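Local coordinates for major allergen Alt a 1 subunit (Alternaria alternata, PDB 4AUD), which may bind host plant thaumatin-like proteins and inhibit their beta-glucanase activity, and is a major secreted allergen of the fungus, at residues D88-A93 and V124-S129. The protein carries 1 engineered substitution. Residues are numbered along the deposited sequence; the frame is centred on the assembly and turned at random.
Sequences DITYVA and VTLPKS. With SO4 (sulfate ion), chain D.
Val124 O takes a bond from Val92 N at 2.8 Å, and Tyr91 CA adds a CA-H...O contact to the same oxygen. The return bond runs from Val124 N to Val92 O at 2.9 Å. Together the two bonds make Val92 and Val124 an antiparallel hydrogen-bonded pair. Two residues along each strand, Leu126 N donates almost straight to Thr90 O, with an N-H...O angle of 172°.

Beyond this the chains draw apart, and a water joins them. It accepts from Thr90 N and donates to Leu126 O at 2.6 Å. Its bond to Asp88 O is weak.

Val92, Val124 and Leu126 share one face of the sheet. Val92 divides its two methyls between the others: CG2 meets Val124 CG2 at 3.8 Å, and CG1 lies 4.0 Å from Leu126 CG. Leu80 and Trp59 of the second subunit pack on Val124 and Leu126.

Tyr91 and Thr125 form the non-hydrogen-bonded pair between. Thr125 OG1 lies beside its own backbone N (chi1 -57°) and sits at the edge of the tyrosine ring, 3.3 Å from Tyr91 CE1. The same hydroxyl makes a weak bond to a sulfate, probably from the crystallisation liquor. Tyr11 meets the Tyr91 ring edge-to-face. At the outer end, the chain of Lys128, extended beyond CG, passes Asp88 O with its CD.

This is the open end of the antiparallel beta hairpin formed by strands 90-103 and 111-126, neighbours in the sheet of this AltA1-family protein.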
loop_
_atom_site.group_PDB
_atom_site.type_symbol
_atom_site.label_atom_id
_atom_site.label_comp_id
_atom_site.label_asym_id
_atom_site.label_seq_id
_atom_site.Cartn_x
_atom_site.Cartn_y
_atom_site.Cartn_z
ATOM N N ASP A 88 -26.866 -20.534 8.824
ATOM C CA ASP A 88 -27.479 -19.373 8.178
ATOM C C ASP A 88 -26.446 -18.327 7.748
ATOM O O ASP A 88 -26.722 -17.494 6.883
ATOM C CB ASP A 88 -28.508 -18.712 9.108
ATOM C CG ASP A 88 -29.327 -19.724 9.930
ATOM O OD1 ASP A 88 -30.195 -20.416 9.337
ATOM O OD2 ASP A 88 -29.114 -19.806 11.175
ATOM N N ILE A 89 -25.263 -18.365 8.360
ATOM C CA ILE A 89 -24.212 -17.393 8.087
ATOM C C ILE A 89 -22.893 -18.057 7.672
ATOM O O ILE A 89 -22.305 -18.822 8.451
ATOM C CB ILE A 89 -23.857 -16.582 9.356
ATOM C CG1 ILE A 89 -25.092 -16.184 10.156
ATOM C CG2 ILE A 89 -23.009 -15.369 8.999
ATOM C CD1 ILE A 89 -25.910 -15.136 9.524
ATOM N N THR A 90 -22.400 -17.735 6.475
ATOM C CA THR A 90 -21.036 -18.121 6.079
ATOM C C THR A 90 -20.261 -16.918 5.541
ATOM O O THR A 90 -20.795 -16.126 4.768
ATOM C CB THR A 90 -21.024 -19.274 5.038
ATOM O OG1 THR A 90 -21.560 -20.457 5.631
ATOM C CG2 THR A 90 -19.618 -19.588 4.595
ATOM N N TYR A 91 -19.009 -16.764 5.957
ATOM C CA TYR A 91 -18.173 -15.691 5.427
ATOM C C TYR A 91 -17.114 -16.281 4.535
ATOM O O TYR A 91 -16.710 -17.430 4.736
ATOM C CB TYR A 91 -17.464 -14.951 6.547
ATOM C CG TYR A 91 -18.381 -14.324 7.549
ATOM C CD1 TYR A 91 -19.458 -13.566 7.136
ATOM C CD2 TYR A 91 -18.171 -14.494 8.917
ATOM C CE1 TYR A 91 -20.297 -12.983 8.050
ATOM C CE2 TYR A 91 -19.001 -13.911 9.843
ATOM C CZ TYR A 91 -20.068 -13.153 9.407
ATOM O OH TYR A 91 -20.928 -12.565 10.317
ATOM N N VAL A 92 -16.641 -15.496 3.567
ATOM C CA VAL A 92 -15.497 -15.908 2.744
ATOM C C VAL A 92 -14.469 -14.793 2.598
ATOM O O VAL A 92 -14.770 -13.618 2.852
ATOM C CB VAL A 92 -15.937 -16.351 1.345
ATOM C CG1 VAL A 92 -16.786 -17.632 1.441
ATOM C CG2 VAL A 92 -16.716 -15.220 0.672
ATOM N N ALA A 93 -13.259 -15.169 2.187
ATOM C CA ALA A 93 -12.167 -14.213 2.000
ATOM C C ALA A 93 -11.129 -14.775 1.040
ATOM O O ALA A 93 -11.107 -15.987 0.790
ATOM C CB ALA A 93 -11.513 -13.888 3.332
ATOM N N VAL A 124 -16.286 -11.350 3.844
ATOM C CA VAL A 124 -17.593 -10.909 3.410
ATOM C C VAL A 124 -18.582 -12.055 3.530
ATOM O O VAL A 124 -18.208 -13.234 3.507
ATOM C CB VAL A 124 -17.565 -10.363 1.982
ATOM C CG1 VAL A 124 -16.439 -9.382 1.850
ATOM C CG2 VAL A 124 -17.393 -11.487 0.983
ATOM N N THR A 125 -19.850 -11.699 3.675
ATOM C CA THR A 125 -20.887 -12.701 3.791
ATOM C C THR A 125 -21.150 -13.358 2.439
ATOM O O THR A 125 -21.295 -12.680 1.424
ATOM C CB THR A 125 -22.185 -12.077 4.318
ATOM O OG1 THR A 125 -21.939 -11.431 5.579
ATOM C CG2 THR A 125 -23.259 -13.139 4.463
ATOM N N LEU A 126 -21.204 -14.682 2.432
ATOM C CA LEU A 126 -21.593 -15.446 1.247
ATOM C C LEU A 126 -23.098 -15.630 1.256
ATOM O O LEU A 126 -23.627 -16.141 2.234
ATOM C CB LEU A 126 -20.960 -16.829 1.326
ATOM C CG LEU A 126 -20.531 -17.572 0.063
ATOM C CD1 LEU A 126 -20.419 -19.037 0.383
ATOM C CD2 LEU A 126 -21.505 -17.368 -1.070
ATOM N N PRO A 127 -23.799 -15.220 0.181
ATOM C CA PRO A 127 -25.254 -15.450 0.110
ATOM C C PRO A 127 -25.618 -16.926 0.320
ATOM O O PRO A 127 -24.810 -17.804 0.004
ATOM C CB PRO A 127 -25.597 -15.031 -1.320
ATOM C CG PRO A 127 -24.584 -14.015 -1.647
ATOM C CD PRO A 127 -23.319 -14.435 -0.967
ATOM N N LYS A 128 -26.808 -17.203 0.846
ATOM C CA LYS A 128 -27.206 -18.588 1.094
ATOM C C LYS A 128 -27.748 -19.314 -0.134
ATOM O O LYS A 128 -26.976 -19.857 -0.922
ATOM C CB LYS A 128 -28.212 -18.659 2.227
ATOM C CG LYS A 128 -28.445 -17.335 2.915
ATOM C CD LYS A 128 -29.334 -17.538 4.129
ATOM C CE LYS A 128 -29.787 -16.221 4.709
ATOM N NZ LYS A 128 -30.696 -16.449 5.859
ATOM N N SER A 129 -29.071 -19.294 -0.290
ATOM C CA SER A 129 -29.806 -20.107 -1.275
ATOM C C SER A 129 -29.794 -21.585 -0.870
ATOM O O SER A 129 -29.553 -22.464 -1.696
ATOM C CB SER A 129 -29.294 -19.927 -2.725
ATOM O OG SER A 129 -28.519 -18.743 -2.907
HETATM S S SO4 D . -21.133 -7.264 4.596
HETATM O O1 SO4 D . -21.267 -7.795 3.242
HETATM O O2 SO4 D . -20.488 -8.293 5.448
HETATM O O3 SO4 D . -20.381 -6.024 4.448
HETATM O O4 SO4 D . -22.368 -6.844 5.222
HETATM O O HOH W 1 -24.294 -16.441 4.726
#